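Local coordinates for transcobalamin-1 (Homo sapiens, PDB 4KKI), which carries vitamin B12, which it holds with femtomolar affinity and shields from stomach acid, at residues A191-T196 and K297-I302; A247-F252 and L291-G296. All blocks are in the same frame, centred on the assembly; numbering follows the deposited sequence.

Both contacts lie in the N-terminal helical domain, an alpha6-alpha6 barrel, with centres about 10 Å apart. Along the chain the order is 191-196, 247-252, 291-296 and 297-302, so contact 2 falls between the two halves of contact 1. Segment 297-302 directly continues 291-296, and the K297 N to P292 O bond belongs to the turn where helix 284-294 ends. Q249 of contact 2 also reaches contact 1, with its OE1 2.9 Å from F299 N in a probable hydrogen bond. Together they pack the end of helix 284-294 and the following loop against helices 185-203 and 244-252, close to residues that bind cobalamin.

Contact 1 of 2, residues A191-T196 and K297-I302; sequences AVLALT and KTFLDI
L193 and L300 bring the two backbones nearest, with L193 CA 7.1 Å from L300 CA. L193 and T196 sit about one turn apart on helix 185-203 of the alpha6-alpha6 barrel. F299 to D301 form a short 3-10 turn in the loop after helix 284-294. An ST turn leads into it: T298 OG1 accepts from L300 N at 3.0 Å. No hydrogen bond crosses between the segments. The contact is mostly buried, and the side chains meet mainly through methyl groups and the F299 ring.

L193 points its two methyls at different neighbours. L193 CD2 faces T298, 4.3 Å from T298 CB. L193 CD1 approaches the F299 ring obliquely, 4.3 Å from F299 CD2. L300 reaches back to the helix with its CG anti to its own carbonyl carbon (chi1 -63°). Its fork then spans one turn. L300 CD2 lies on the helix backbone, 3.6 Å from L193 O. L300 CD1 meets T196 CG2 at 3.7 Å, and these two side chains cross at about a right angle. T196 offers this methyl because CG2 is anti to its backbone N.

L152 of helix 144-156 packs on both F299 and L300. The F299 side chain is about 9 Å from the bound cyanocobalamin. The loop is also tied to itself: T298 N donates to D301 OD2 at 3.0 Å. The donor approaches from 50° above the carboxylate plane.

Contact 2 of 2, residues A247-F252 and L291-G296; sequences AMQALF and LPALMG
A293 packs against one side of helix 244-252, where M248, Q249 and F252 lie against it. The backbones are close here, with Q249 CA 5.6 Å from A293 CA. The small A293 methyl permits this approach. A293 CB meets M248 CB at 3.8 Å and Q249 CG at 4.0 Å. The F252 ring turns its edge to the same residue: CE2 lies 3.3 Å from A293 O, near the ring plane. That carbonyl also accepts from G296 N. It is part of the Schellman motif that ends helix 284-294, with G296 as the positive-phi residue.

A water bridges Q249 NE2 and A293 N in a buried part of the contact. Q249 extends beyond CG (chi2 -169°), which brings its amide up to the P292 ring. Q249 NE2 donates to the water at 2.7 Å, and A293 N donates to the same water at 3.1 Å. Helix 284-294 is kinked at P292 and A293. A293 N has no bond to the preceding turn, so the water serves it instead. Q249 OE1 is engaged by F299 N.

The contact is looser where M248 SD only reaches L294 CD2 at 4.5 Å. The G296 end is the more exposed side, though F252 CE2 still lies 3.9 Å from G296 CA.

Around the pair, helix 55-63 packs on P292 through S60 and L63. Helix 265-277 touches M248 and L294 through T268 and L269. Helix 185-203 meets Q249 through L193 and A250 through V192.

Contact 1 of 2, residues A191-T196 and K297-I302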
ATOM      1  N   ALA A 191       3.279   0.448   9.783  1.00 34.78           N
ATOM      2  CA  ALA A 191       3.642   1.066  11.056  1.00 39.27           C
ATOM      3  C   ALA A 191       4.593   0.164  11.835  1.00 41.04           C
ATOM      4  O   ALA A 191       5.588   0.627  12.388  1.00 39.21           O
ATOM      5  CB  ALA A 191       2.398   1.371  11.878  1.00 39.22           C
ATOM      6  N   VAL A 192       4.283  -1.129  11.867  1.00 36.85           N
ATOM      7  CA  VAL A 192       5.147  -2.108  12.517  1.00 37.61           C
ATOM      8  C   VAL A 192       6.548  -2.111  11.912  1.00 34.05           C
ATOM      9  O   VAL A 192       7.542  -2.160  12.637  1.00 37.93           O
ATOM     10  CB  VAL A 192       4.545  -3.526  12.448  1.00 38.58           C
ATOM     11  CG1 VAL A 192       5.595  -4.575  12.780  1.00 36.18           C
ATOM     12  CG2 VAL A 192       3.355  -3.636  13.390  1.00 29.06           C
ATOM     13  N   LEU A 193       6.626  -2.044  10.587  1.00 29.54           N
ATOM     14  CA  LEU A 193       7.920  -2.027   9.908  1.00 34.12           C
ATOM     15  C   LEU A 193       8.693  -0.765  10.271  1.00 42.83           C
ATOM     16  O   LEU A 193       9.906  -0.805  10.482  1.00 39.35           O
ATOM     17  CB  LEU A 193       7.741  -2.118   8.391  1.00 31.69           C
ATOM     18  CG  LEU A 193       7.219  -3.447   7.843  1.00 39.57           C
ATOM     19  CD1 LEU A 193       6.886  -3.319   6.369  1.00 41.12           C
ATOM     20  CD2 LEU A 193       8.238  -4.554   8.067  1.00 33.83           C
ATOM     21  N   ALA A 194       7.975   0.351  10.348  1.00 39.78           N
ATOM     22  CA  ALA A 194       8.578   1.634  10.693  1.00 39.13           C
ATOM     23  C   ALA A 194       9.043   1.655  12.144  1.00 38.83           C
ATOM     24  O   ALA A 194      10.180   2.027  12.433  1.00 39.72           O
ATOM     25  CB  ALA A 194       7.595   2.767  10.432  1.00 33.18           C
ATOM     26  N   LEU A 195       8.159   1.254  13.053  1.00 42.70           N
ATOM     27  CA  LEU A 195       8.474   1.233  14.477  1.00 41.18           C
ATOM     28  C   LEU A 195       9.633   0.288  14.776  1.00 45.43           C
ATOM     29  O   LEU A 195      10.449   0.549  15.661  1.00 40.09           O
ATOM     30  CB  LEU A 195       7.241   0.839  15.296  1.00 35.70           C
ATOM     31  CG  LEU A 195       6.064   1.820  15.272  1.00 35.22           C
ATOM     32  CD1 LEU A 195       4.846   1.240  15.982  1.00 34.39           C
ATOM     33  CD2 LEU A 195       6.459   3.154  15.888  1.00 34.87           C
ATOM     34  N   THR A 196       9.703  -0.807  14.027  1.00 35.23           N
ATOM     35  CA  THR A 196      10.755  -1.797  14.221  1.00 37.23           C
ATOM     36  C   THR A 196      12.104  -1.234  13.795  1.00 47.41           C
ATOM     37  O   THR A 196      13.135  -1.536  14.397  1.00 41.00           O
ATOM     38  CB  THR A 196      10.455  -3.086  13.438  1.00 42.31           C
ATOM     39  OG1 THR A 196       9.160  -3.578  13.809  1.00 38.05           O
ATOM     40  CG2 THR A 196      11.498  -4.148  13.733  1.00 32.76           C
ATOM     41  N   LYS A 297      11.642 -11.539   2.269  1.00 44.20           N
ATOM     42  CA  LYS A 297      12.238 -10.218   2.402  1.00 35.03           C
ATOM     43  C   LYS A 297      11.242  -9.218   2.972  1.00 38.50           C
ATOM     44  O   LYS A 297      10.033  -9.354   2.780  1.00 41.57           O
ATOM     45  CB  LYS A 297      12.740  -9.726   1.042  1.00 38.98           C
ATOM     46  CG  LYS A 297      13.874 -10.555   0.454  1.00 41.17           C
ATOM     47  CD  LYS A 297      15.165 -10.342   1.225  1.00 51.89           C
ATOM     48  CE  LYS A 297      16.305 -11.149   0.631  1.00 64.61           C
ATOM     49  NZ  LYS A 297      17.568 -10.965   1.400  1.00 79.23           N
ATOM     50  N   THR A 298      11.756  -8.219   3.683  1.00 33.03           N
ATOM     51  CA  THR A 298      10.935  -7.111   4.160  1.00 36.53           C
ATOM     52  C   THR A 298      11.616  -5.795   3.805  1.00 42.78           C
ATOM     53  O   THR A 298      12.749  -5.786   3.325  1.00 38.68           O
ATOM     54  CB  THR A 298      10.733  -7.147   5.689  1.00 35.30           C
ATOM     55  OG1 THR A 298      11.896  -6.622   6.343  1.00 36.77           O
ATOM     56  CG2 THR A 298      10.467  -8.566   6.175  1.00 33.22           C
ATOM     57  N   PHE A 299      10.931  -4.686   4.055  1.00 41.12           N
ATOM     58  CA  PHE A 299      11.511  -3.368   3.816  1.00 32.44           C
ATOM     59  C   PHE A 299      12.743  -3.104   4.686  1.00 45.94           C
ATOM     60  O   PHE A 299      13.530  -2.207   4.392  1.00 44.65           O
ATOM     61  CB  PHE A 299      10.472  -2.264   4.027  1.00 37.52           C
ATOM     62  CG  PHE A 299       9.498  -2.116   2.889  1.00 32.95           C
ATOM     63  CD1 PHE A 299       9.643  -2.861   1.730  1.00 41.79           C
ATOM     64  CD2 PHE A 299       8.444  -1.224   2.976  1.00 49.94           C
ATOM     65  CE1 PHE A 299       8.749  -2.723   0.684  1.00 50.54           C
ATOM     66  CE2 PHE A 299       7.550  -1.077   1.931  1.00 50.48           C
ATOM     67  CZ  PHE A 299       7.703  -1.828   0.783  1.00 46.58           C
ATOM     68  N   LEU A 300      12.912  -3.884   5.749  1.00 41.15           N
ATOM     69  CA  LEU A 300      14.049  -3.699   6.649  1.00 44.22           C
ATOM     70  C   LEU A 300      15.339  -4.305   6.103  1.00 43.90           C
ATOM     71  O   LEU A 300      16.410  -4.122   6.680  1.00 45.60           O
ATOM     72  CB  LEU A 300      13.746  -4.272   8.032  1.00 42.25           C
ATOM     73  CG  LEU A 300      12.587  -3.609   8.776  1.00 50.81           C
ATOM     74  CD1 LEU A 300      12.461  -4.195  10.169  1.00 51.94           C
ATOM     75  CD2 LEU A 300      12.776  -2.102   8.837  1.00 48.26           C
ATOM     76  N   ASP A 301      15.234  -5.026   4.990  1.00 44.60           N
ATOM     77  CA  ASP A 301      16.408  -5.609   4.348  1.00 48.57           C
ATOM     78  C   ASP A 301      17.109  -4.596   3.448  1.00 50.99           C
ATOM     79  O   ASP A 301      18.089  -4.917   2.777  1.00 53.41           O
ATOM     80  CB  ASP A 301      16.020  -6.853   3.550  1.00 47.87           C
ATOM     81  CG  ASP A 301      15.558  -7.982   4.439  1.00 52.21           C
ATOM     82  OD1 ASP A 301      16.067  -8.082   5.573  1.00 48.88           O
ATOM     83  OD2 ASP A 301      14.682  -8.761   4.011  1.00 56.71           O
ATOM     84  N   ILE A 302      16.593  -3.372   3.441  1.00 49.15           N
ATOM     85  CA  ILE A 302      17.210  -2.283   2.698  1.00 61.13           C
ATOM     86  C   ILE A 302      18.494  -1.817   3.383  1.00 67.81           C
ATOM     87  O   ILE A 302      18.459  -1.190   4.444  1.00 68.66           O
ATOM     88  CB  ILE A 302      16.238  -1.100   2.538  1.00 59.15           C
ATOM     89  CG1 ILE A 302      15.058  -1.505   1.653  1.00 55.25           C
ATOM     90  CG2 ILE A 302      16.953   0.103   1.948  1.00 70.72           C
ATOM     91  CD1 ILE A 302      13.986  -0.444   1.525  1.00 52.42           C
TER

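Contact 2 of 2, residues A247-F252 and L291-G296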
ATOM      1  N   ALA A 247       1.596  -7.551   5.510  1.00 38.92           N
ATOM      2  CA  ALA A 247       1.323  -8.077   6.843  1.00 43.63           C
ATOM      3  C   ALA A 247       2.357  -9.144   7.194  1.00 40.04           C
ATOM      4  O   ALA A 247       2.844  -9.196   8.324  1.00 33.14           O
ATOM      5  CB  ALA A 247      -0.088  -8.636   6.932  1.00 35.66           C
ATOM      6  N   MET A 248       2.695  -9.984   6.217  1.00 35.37           N
ATOM      7  CA  MET A 248       3.735 -10.994   6.391  1.00 36.17           C
ATOM      8  C   MET A 248       5.078 -10.354   6.748  1.00 38.57           C
ATOM      9  O   MET A 248       5.779 -10.836   7.637  1.00 40.62           O
ATOM     10  CB  MET A 248       3.882 -11.864   5.135  1.00 41.23           C
ATOM     11  CG  MET A 248       2.671 -12.739   4.814  1.00 29.08           C
ATOM     12  SD  MET A 248       2.835 -13.640   3.253  1.00 38.13           S
ATOM     13  CE  MET A 248       4.204 -14.732   3.627  1.00 29.63           C
ATOM     14  N   GLN A 249       5.426  -9.268   6.058  1.00 35.08           N
ATOM     15  CA  GLN A 249       6.650  -8.527   6.361  1.00 37.12           C
ATOM     16  C   GLN A 249       6.668  -8.090   7.818  1.00 37.43           C
ATOM     17  O   GLN A 249       7.660  -8.282   8.523  1.00 39.66           O
ATOM     18  CB  GLN A 249       6.783  -7.286   5.476  1.00 32.78           C
ATOM     19  CG  GLN A 249       7.079  -7.560   4.017  1.00 38.39           C
ATOM     20  CD  GLN A 249       7.463  -6.298   3.270  1.00 40.99           C
ATOM     21  OE1 GLN A 249       8.187  -5.451   3.795  1.00 31.73           O
ATOM     22  NE2 GLN A 249       6.969  -6.158   2.045  1.00 32.54           N
ATOM     23  N   ALA A 250       5.564  -7.494   8.257  1.00 34.19           N
ATOM     24  CA  ALA A 250       5.436  -7.020   9.631  1.00 38.02           C
ATOM     25  C   ALA A 250       5.609  -8.159  10.633  1.00 43.41           C
ATOM     26  O   ALA A 250       6.276  -7.998  11.654  1.00 38.93           O
ATOM     27  CB  ALA A 250       4.097  -6.331   9.829  1.00 37.43           C
ATOM     28  N   LEU A 251       5.013  -9.311  10.334  1.00 37.45           N
ATOM     29  CA  LEU A 251       5.123 -10.472  11.211  1.00 34.89           C
ATOM     30  C   LEU A 251       6.508 -11.114  11.135  1.00 45.89           C
ATOM     31  O   LEU A 251       6.977 -11.707  12.109  1.00 41.58           O
ATOM     32  CB  LEU A 251       4.034 -11.504  10.892  1.00 33.83           C
ATOM     33  CG  LEU A 251       2.585 -11.066  11.135  1.00 44.80           C
ATOM     34  CD1 LEU A 251       1.622 -12.187  10.784  1.00 48.45           C
ATOM     35  CD2 LEU A 251       2.382 -10.616  12.577  1.00 43.06           C
ATOM     36  N   PHE A 252       7.154 -10.996   9.976  1.00 39.53           N
ATOM     37  CA  PHE A 252       8.520 -11.487   9.795  1.00 41.18           C
ATOM     38  C   PHE A 252       9.478 -10.866  10.806  1.00 41.30           C
ATOM     39  O   PHE A 252      10.335 -11.549  11.362  1.00 39.74           O
ATOM     40  CB  PHE A 252       9.037 -11.176   8.383  1.00 38.40           C
ATOM     41  CG  PHE A 252       8.552 -12.127   7.324  1.00 32.81           C
ATOM     42  CD1 PHE A 252       7.722 -13.189   7.647  1.00 29.71           C
ATOM     43  CD2 PHE A 252       8.941 -11.962   6.005  1.00 31.85           C
ATOM     44  CE1 PHE A 252       7.283 -14.062   6.670  1.00 36.03           C
ATOM     45  CE2 PHE A 252       8.509 -12.834   5.024  1.00 38.40           C
ATOM     46  CZ  PHE A 252       7.677 -13.886   5.357  1.00 35.14           C
ATOM     47  N   LEU A 291       5.292  -9.281  -3.403  1.00 33.38           N
ATOM     48  CA  LEU A 291       6.499 -10.011  -3.798  1.00 31.51           C
ATOM     49  C   LEU A 291       7.604 -10.197  -2.738  1.00 28.76           C
ATOM     50  O   LEU A 291       8.083 -11.316  -2.557  1.00 41.64           O
ATOM     51  CB  LEU A 291       7.087  -9.429  -5.093  1.00 32.64           C
ATOM     52  CG  LEU A 291       8.365 -10.097  -5.605  1.00 37.58           C
ATOM     53  CD1 LEU A 291       8.096 -11.548  -5.985  1.00 25.90           C
ATOM     54  CD2 LEU A 291       8.957  -9.323  -6.783  1.00 38.10           C
ATOM     55  N   PRO A 292       8.025  -9.112  -2.050  1.00 34.60           N
ATOM     56  CA  PRO A 292       9.159  -9.259  -1.123  1.00 37.25           C
ATOM     57  C   PRO A 292       8.968 -10.343  -0.061  1.00 43.34           C
ATOM     58  O   PRO A 292       9.871 -11.156   0.152  1.00 38.83           O
ATOM     59  CB  PRO A 292       9.243  -7.883  -0.458  1.00 34.59           C
ATOM     60  CG  PRO A 292       8.700  -6.951  -1.480  1.00 36.76           C
ATOM     61  CD  PRO A 292       7.583  -7.706  -2.140  1.00 30.85           C
ATOM     62  N   ALA A 293       7.805 -10.356   0.582  1.00 35.88           N
ATOM     63  CA  ALA A 293       7.519 -11.324   1.635  1.00 40.77           C
ATOM     64  C   ALA A 293       7.577 -12.758   1.121  1.00 34.06           C
ATOM     65  O   ALA A 293       8.053 -13.652   1.816  1.00 38.62           O
ATOM     66  CB  ALA A 293       6.167 -11.038   2.270  1.00 38.63           C
ATOM     67  N   LEU A 294       7.104 -12.975  -0.104  1.00 36.11           N
ATOM     68  CA  LEU A 294       7.092 -14.316  -0.688  1.00 40.39           C
ATOM     69  C   LEU A 294       8.508 -14.844  -0.904  1.00 44.51           C
ATOM     70  O   LEU A 294       8.715 -16.043  -1.095  1.00 41.81           O
ATOM     71  CB  LEU A 294       6.324 -14.319  -2.009  1.00 37.20           C
ATOM     72  CG  LEU A 294       4.902 -13.758  -1.949  1.00 41.43           C
ATOM     73  CD1 LEU A 294       4.260 -13.782  -3.325  1.00 35.41           C
ATOM     74  CD2 LEU A 294       4.061 -14.528  -0.946  1.00 46.05           C
ATOM     75  N   MET A 295       9.476 -13.935  -0.876  1.00 41.86           N
ATOM     76  CA  MET A 295      10.873 -14.290  -1.056  1.00 40.74           C
ATOM     77  C   MET A 295      11.611 -14.152   0.266  1.00 37.88           C
ATOM     78  O   MET A 295      12.839 -14.178   0.308  1.00 40.99           O
ATOM     79  CB  MET A 295      11.519 -13.379  -2.098  1.00 42.08           C
ATOM     80  CG  MET A 295      12.493 -14.087  -3.005  1.00 68.92           C
ATOM     81  SD  MET A 295      11.638 -14.836  -4.395  1.00 84.26           S
ATOM     82  CE  MET A 295      11.149 -13.365  -5.289  1.00 50.39           C
ATOM     83  N   GLY A 296      10.849 -13.990   1.343  1.00 37.04           N
ATOM     84  CA  GLY A 296      11.416 -13.910   2.678  1.00 33.85           C
ATOM     85  C   GLY A 296      12.092 -12.583   2.959  1.00 43.73           C
ATOM     86  O   GLY A 296      12.997 -12.497   3.787  1.00 41.99           O
TER
HETATM   87  O   HOH W   1       5.672  -8.164   0.878  1.00 30.71           O